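Local coordinates for cystalysin (Treponema denticola, PDB 1C7N), which binds pyridoxal-5'-phosphate as a two-chain protein of the aminotransferase class I and II family, at residues A[24-29]-A[351-356]; A[16-21]-A[35-40]. One frame throughout, in Å; residues are numbered along the deposited sequence.

Contact 1 of 2, residues A[24-29]-A[351-356]; sequences SQNPEV and QIFFDE
Q25 and V29 face F353 and Q351 where the C-terminal end of helix 17-25 and the turn after it pass the residues that follow helix 339-350; the backbones stay well apart, with V29 CA 6.6 Å from Q351 CA and Q25 CA 9.3 Å from F353 CA, and side chains fill the gap. N26, the first residue to leave the helix, starts a type I turn closed by V29 N bonding N26 O at 2.9 Å.

The F353 ring reaches into this bend. Its CG stands beside its own backbone N, anti to the carbonyl carbon (chi1 -59°), and three residues meet the ring's outer atoms. N26 CB abuts CZ in the ring plane at 3.8 Å. Q25 also comes in at the edge, its NE2 3.3 Å from F353 CD2; the amide is nearly coplanar with the ring, 17° apart, and the two side chains run past each other in opposite directions. V29 CG2 approaches F353 CE1 obliquely at 3.9 Å.

Beside the ring, Q351, which has positive phi, sends an extended side chain over to the turn. Its OE1 lies 3.4 Å from V29 CA and accepts a hydrogen bond from G30 N just beyond. The N26 amide crosses the Q351 chain at about a right angle, ND2 being 3.9 Å from Q351 CG, and donates to I347 O in helix 339-350. Within the turn, N26 OD1 takes a weak bond from E28 N.

Between the two segments themselves the contact is thus van der Waals, centred on a buried phenyl ring, while N26 ND2 ties the turn to helix 339-350 and Q351 OE1, just after that helix, holds the backbone just after the turn.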
loop_
_atom_site.group_PDB
_atom_site.type_symbol
_atom_site.label_atom_id
_atom_site.label_comp_id
_atom_site.label_asym_id
_atom_site.label_seq_id
_atom_site.Cartn_x
_atom_site.Cartn_y
_atom_site.Cartn_z
ATOM N N SER A 24 -6.543 -25.082 0.304
ATOM C CA SER A 24 -5.520 -25.450 1.273
ATOM C C SER A 24 -6.149 -26.227 2.427
ATOM O O SER A 24 -5.547 -27.154 2.973
ATOM C CB SER A 24 -4.837 -24.198 1.818
ATOM O OG SER A 24 -3.833 -24.542 2.756
ATOM N N GLN A 25 -7.361 -25.837 2.800
ATOM C CA GLN A 25 -8.068 -26.498 3.886
ATOM C C GLN A 25 -8.630 -27.849 3.469
ATOM O O GLN A 25 -8.656 -28.789 4.261
ATOM C CB GLN A 25 -9.202 -25.606 4.395
ATOM C CG GLN A 25 -8.738 -24.518 5.340
ATOM C CD GLN A 25 -9.840 -23.542 5.686
ATOM O OE1 GLN A 25 -9.707 -22.746 6.612
ATOM N NE2 GLN A 25 -10.931 -23.592 4.938
ATOM N N ASN A 26 -9.077 -27.945 2.224
ATOM C CA ASN A 26 -9.644 -29.188 1.725
ATOM C C ASN A 26 -9.258 -29.396 0.265
ATOM O O ASN A 26 -9.989 -28.997 -0.640
ATOM C CB ASN A 26 -11.170 -29.154 1.856
ATOM C CG ASN A 26 -11.817 -30.478 1.505
ATOM O OD1 ASN A 26 -11.218 -31.312 0.826
ATOM N ND2 ASN A 26 -13.051 -30.675 1.959
ATOM N N PRO A 27 -8.091 -30.017 0.020
ATOM C CA PRO A 27 -7.612 -30.276 -1.341
ATOM C C PRO A 27 -8.599 -31.083 -2.189
ATOM O O PRO A 27 -8.538 -31.055 -3.419
ATOM C CB PRO A 27 -6.305 -31.028 -1.106
ATOM C CG PRO A 27 -5.814 -30.445 0.177
ATOM C CD PRO A 27 -7.072 -30.403 1.012
ATOM N N GLU A 28 -9.509 -31.793 -1.527
ATOM C CA GLU A 28 -10.498 -32.615 -2.221
ATOM C C GLU A 28 -11.797 -31.883 -2.545
ATOM O O GLU A 28 -12.724 -32.480 -3.092
ATOM C CB GLU A 28 -10.828 -33.858 -1.388
ATOM C CG GLU A 28 -9.797 -34.981 -1.445
ATOM C CD GLU A 28 -8.389 -34.511 -1.157
ATOM O OE1 GLU A 28 -7.701 -34.072 -2.104
ATOM O OE2 GLU A 28 -7.969 -34.570 0.018
ATOM N N VAL A 29 -11.871 -30.597 -2.212
ATOM C CA VAL A 29 -13.080 -29.819 -2.468
ATOM C C VAL A 29 -13.523 -29.922 -3.928
ATOM O O VAL A 29 -12.703 -29.848 -4.846
ATOM C CB VAL A 29 -12.870 -28.329 -2.098
ATOM C CG1 VAL A 29 -11.829 -27.699 -3.006
ATOM C CG2 VAL A 29 -14.180 -27.582 -2.195
ATOM N N GLN A 351 -18.541 -29.291 2.906
ATOM C CA GLN A 351 -17.748 -28.534 1.945
ATOM C C GLN A 351 -18.320 -27.134 1.813
ATOM O O GLN A 351 -18.453 -26.583 0.714
ATOM C CB GLN A 351 -17.708 -29.236 0.590
ATOM C CG GLN A 351 -16.659 -30.325 0.530
ATOM C CD GLN A 351 -16.550 -30.963 -0.831
ATOM O OE1 GLN A 351 -16.340 -30.281 -1.837
ATOM N NE2 GLN A 351 -16.681 -32.281 -0.875
ATOM N N ILE A 352 -18.682 -26.578 2.960
ATOM C CA ILE A 352 -19.211 -25.229 3.025
ATOM C C ILE A 352 -18.159 -24.497 3.854
ATOM O O ILE A 352 -17.845 -24.892 4.983
ATOM C CB ILE A 352 -20.616 -25.213 3.686
ATOM C CG1 ILE A 352 -21.273 -23.850 3.469
ATOM C CG2 ILE A 352 -20.515 -25.545 5.172
ATOM C CD1 ILE A 352 -22.773 -23.855 3.714
ATOM N N PHE A 353 -17.577 -23.457 3.274
ATOM C CA PHE A 353 -16.523 -22.727 3.958
ATOM C C PHE A 353 -16.950 -21.389 4.521
ATOM O O PHE A 353 -16.977 -20.381 3.822
ATOM C CB PHE A 353 -15.332 -22.561 3.014
ATOM C CG PHE A 353 -14.775 -23.866 2.540
ATOM C CD1 PHE A 353 -15.442 -24.609 1.573
ATOM C CD2 PHE A 353 -13.615 -24.386 3.106
ATOM C CE1 PHE A 353 -14.966 -25.858 1.178
ATOM C CE2 PHE A 353 -13.133 -25.626 2.723
ATOM C CZ PHE A 353 -13.805 -26.367 1.758
ATOM N N PHE A 354 -17.300 -21.404 5.800
ATOM C CA PHE A 354 -17.728 -20.204 6.503
ATOM C C PHE A 354 -16.499 -19.603 7.151
ATOM O O PHE A 354 -15.378 -20.082 6.978
ATOM C CB PHE A 354 -18.696 -20.546 7.647
ATOM C CG PHE A 354 -19.999 -21.171 7.214
ATOM C CD1 PHE A 354 -20.804 -20.562 6.259
ATOM C CD2 PHE A 354 -20.465 -22.325 7.849
ATOM C CE1 PHE A 354 -22.060 -21.083 5.944
ATOM C CE2 PHE A 354 -21.722 -22.854 7.543
ATOM C CZ PHE A 354 -22.521 -22.233 6.591
ATOM N N ASP A 355 -16.713 -18.523 7.882
ATOM C CA ASP A 355 -15.643 -17.946 8.657
ATOM C C ASP A 355 -16.121 -18.457 10.010
ATOM O O ASP A 355 -17.095 -17.949 10.569
ATOM C CB ASP A 355 -15.649 -16.424 8.568
ATOM C CG ASP A 355 -14.414 -15.891 7.860
ATOM O OD1 ASP A 355 -13.982 -16.531 6.876
ATOM O OD2 ASP A 355 -13.875 -14.841 8.276
ATOM N N GLU A 356 -15.476 -19.513 10.500
ATOM C CA GLU A 356 -15.869 -20.134 11.761
ATOM C C GLU A 356 -16.031 -19.102 12.862
ATOM O O GLU A 356 -15.152 -18.275 13.093
ATOM C CB GLU A 356 -14.860 -21.216 12.162
ATOM C CG GLU A 356 -14.687 -22.309 11.102
ATOM C CD GLU A 356 -15.926 -23.176 10.913
ATOM O OE1 GLU A 356 -16.186 -23.601 9.770
ATOM O OE2 GLU A 356 -16.637 -23.449 11.900
#

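Contact 2 of 2, residues A[16-21]-A[35-40]; sequences SLKWDL and PLSVAD
The N-terminal turn of helix 17-25, capped by S16, packs against the loop 35-40 at the subunit interface, with the V38 side chain about 8 Å from a bound pyridoxal-5'-phosphate. S16 OG accepts from W19 N at the N-cap.

K18 carries most of the contact. With CG anti to the backbone N (chi1 -180°), its aliphatic part passes alongside V38 in the opposite direction, CB to CB 3.7 Å, while K18 CG also meets S37 OG at 3.4 Å. The chain bends at chi3 (63°), and the ammonium bonds both the side chain and the backbone of D40. NZ forms a salt bridge with D40 OD2 at 2.7 Å, nearly along the C-O axis, and a bond to D40 O at 2.9 Å from above the carbonyl plane. Water 2 accepts from NZ and donates to P35 O; E42 adds a second salt bridge.

Next to it, P35 lies over one face of the W19 indole in a CH-pi contact, CG 3.7 Å from the centroid of the five-membered ring and 14° off its normal. P35 CD is 3.5 Å from W19 CE2, and the two side chains cross at about a right angle. The indole NE1 donates to E42.

Water 1 takes bonds from S16 OG and K18 N and gives one to D40 OD1. Water 3 links K18 O with S37 OG.

The carboxylates of D40 and E42 would favour the charged form of the buried ammonium, although R11, close by with like charge, shares D40 OD2 and would offset part of this. Through OD1 the D40 carboxylate also accepts from the backbone N of Y64 of the second subunit, tying the cluster to the dimer partner.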
loop_
_atom_site.group_PDB
_atom_site.type_symbol
_atom_site.label_atom_id
_atom_site.label_comp_id
_atom_site.label_asym_id
_atom_site.label_seq_id
_atom_site.Cartn_x
_atom_site.Cartn_y
_atom_site.Cartn_z
ATOM N N SER A 16 -6.651 -15.465 -5.411
ATOM C CA SER A 16 -7.651 -15.095 -4.413
ATOM C C SER A 16 -7.270 -15.757 -3.098
ATOM O O SER A 16 -7.230 -16.980 -3.016
ATOM C CB SER A 16 -9.040 -15.577 -4.837
ATOM O OG SER A 16 -9.968 -15.449 -3.774
ATOM N N LEU A 17 -6.986 -14.960 -2.071
ATOM C CA LEU A 17 -6.613 -15.536 -0.784
ATOM C C LEU A 17 -7.740 -16.401 -0.240
ATOM O O LEU A 17 -7.494 -17.431 0.392
ATOM C CB LEU A 17 -6.269 -14.444 0.239
ATOM C CG LEU A 17 -4.975 -13.658 0.016
ATOM C CD1 LEU A 17 -3.824 -14.605 -0.313
ATOM C CD2 LEU A 17 -5.176 -12.699 -1.112
ATOM N N LYS A 18 -8.975 -15.981 -0.501
ATOM C CA LYS A 18 -10.145 -16.714 -0.031
ATOM C C LYS A 18 -10.255 -18.089 -0.674
ATOM O O LYS A 18 -10.508 -19.079 0.009
ATOM C CB LYS A 18 -11.431 -15.927 -0.310
ATOM C CG LYS A 18 -12.691 -16.654 0.168
ATOM C CD LYS A 18 -13.944 -15.803 0.054
ATOM C CE LYS A 18 -14.260 -15.432 -1.377
ATOM N NZ LYS A 18 -15.455 -14.536 -1.443
ATOM N N TRP A 19 -10.083 -18.149 -1.990
ATOM C CA TRP A 19 -10.168 -19.423 -2.694
ATOM C C TRP A 19 -8.950 -20.310 -2.432
ATOM O O TRP A 19 -9.083 -21.517 -2.278
ATOM C CB TRP A 19 -10.345 -19.192 -4.202
ATOM C CG TRP A 19 -11.751 -18.811 -4.591
ATOM C CD1 TRP A 19 -12.440 -17.695 -4.201
ATOM C CD2 TRP A 19 -12.643 -19.554 -5.437
ATOM N NE1 TRP A 19 -13.698 -17.699 -4.752
ATOM C CE2 TRP A 19 -13.850 -18.827 -5.516
ATOM C CE3 TRP A 19 -12.536 -20.762 -6.137
ATOM C CZ2 TRP A 19 -14.948 -19.268 -6.268
ATOM C CZ3 TRP A 19 -13.629 -21.202 -6.888
ATOM C CH2 TRP A 19 -14.819 -20.455 -6.945
ATOM N N ASP A 20 -7.758 -19.724 -2.383
ATOM C CA ASP A 20 -6.567 -20.529 -2.124
ATOM C C ASP A 20 -6.670 -21.126 -0.718
ATOM O O ASP A 20 -6.197 -22.236 -0.469
ATOM C CB ASP A 20 -5.295 -19.683 -2.249
ATOM C CG ASP A 20 -5.064 -19.178 -3.670
ATOM O OD1 ASP A 20 -5.685 -19.718 -4.613
ATOM O OD2 ASP A 20 -4.251 -18.246 -3.843
ATOM N N LEU A 21 -7.300 -20.390 0.192
ATOM C CA LEU A 21 -7.467 -20.860 1.561
ATOM C C LEU A 21 -8.355 -22.094 1.590
ATOM O O LEU A 21 -8.096 -23.042 2.333
ATOM C CB LEU A 21 -8.082 -19.763 2.441
ATOM C CG LEU A 21 -8.438 -20.183 3.875
ATOM C CD1 LEU A 21 -7.204 -20.746 4.559
ATOM C CD2 LEU A 21 -8.988 -18.990 4.656
ATOM N N PRO A 35 -16.382 -20.772 -1.861
ATOM C CA PRO A 35 -16.205 -20.431 -0.446
ATOM C C PRO A 35 -17.085 -19.247 -0.027
ATOM O O PRO A 35 -17.289 -18.313 -0.806
ATOM C CB PRO A 35 -14.712 -20.130 -0.358
ATOM C CG PRO A 35 -14.418 -19.517 -1.704
ATOM C CD PRO A 35 -15.189 -20.410 -2.653
ATOM N N LEU A 36 -17.618 -19.295 1.194
ATOM C CA LEU A 36 -18.477 -18.222 1.704
ATOM C C LEU A 36 -17.856 -17.711 3.000
ATOM O O LEU A 36 -18.552 -17.440 3.984
ATOM C CB LEU A 36 -19.891 -18.759 1.969
ATOM C CG LEU A 36 -20.579 -19.488 0.804
ATOM C CD1 LEU A 36 -21.909 -20.089 1.271
ATOM C CD2 LEU A 36 -20.801 -18.517 -0.359
ATOM N N SER A 37 -16.536 -17.562 2.972
ATOM C CA SER A 37 -15.757 -17.141 4.129
ATOM C C SER A 37 -15.299 -15.676 4.147
ATOM O O SER A 37 -16.029 -14.789 4.584
ATOM C CB SER A 37 -14.532 -18.049 4.239
ATOM O OG SER A 37 -13.822 -18.037 3.005
ATOM N N VAL A 38 -14.068 -15.455 3.685
ATOM C CA VAL A 38 -13.449 -14.127 3.638
ATOM C C VAL A 38 -14.364 -13.079 3.020
ATOM O O VAL A 38 -15.022 -13.325 2.013
ATOM C CB VAL A 38 -12.121 -14.173 2.853
ATOM C CG1 VAL A 38 -11.554 -12.776 2.692
ATOM C CG2 VAL A 38 -11.127 -15.064 3.591
ATOM N N ALA A 39 -14.372 -11.896 3.625
ATOM C CA ALA A 39 -15.226 -10.809 3.183
ATOM C C ALA A 39 -14.875 -10.007 1.927
ATOM O O ALA A 39 -14.479 -8.843 2.014
ATOM C CB ALA A 39 -15.465 -9.852 4.345
ATOM N N ASP A 40 -14.990 -10.652 0.769
ATOM C CA ASP A 40 -14.841 -9.984 -0.522
ATOM C C ASP A 40 -15.924 -10.679 -1.342
ATOM O O ASP A 40 -16.281 -11.820 -1.042
ATOM C CB ASP A 40 -13.408 -10.052 -1.116
ATOM C CG ASP A 40 -12.981 -11.432 -1.593
ATOM O OD1 ASP A 40 -11.796 -11.532 -1.985
ATOM O OD2 ASP A 40 -13.773 -12.391 -1.598
HETATM O O HOH W 1 -9.774 -13.381 -1.868
HETATM O O HOH W 2 -17.632 -15.775 -0.299
HETATM O O HOH W 3 -11.977 -19.973 2.081
#

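From the N terminus, the chain enters helix 17-25 at contact 2 and leaves it at contact 1. Contact 2 closes a short loop, bringing 35-40 back to the start of that helix, whereas contact 1 joins segments 322 positions apart to reach 351-356. The segments alternate along the chain, so the two contacts cross. Their centres are 10 Å apart, and their later segments touch: F353 O and L36 N are 2.9 Å apart, a probable hydrogen bond, and D355 packs on S37. Helix 17-25 and the loop after it are thereby tied to the three-stranded sheet that includes 355-356, and, at contact 2, to the second subunit.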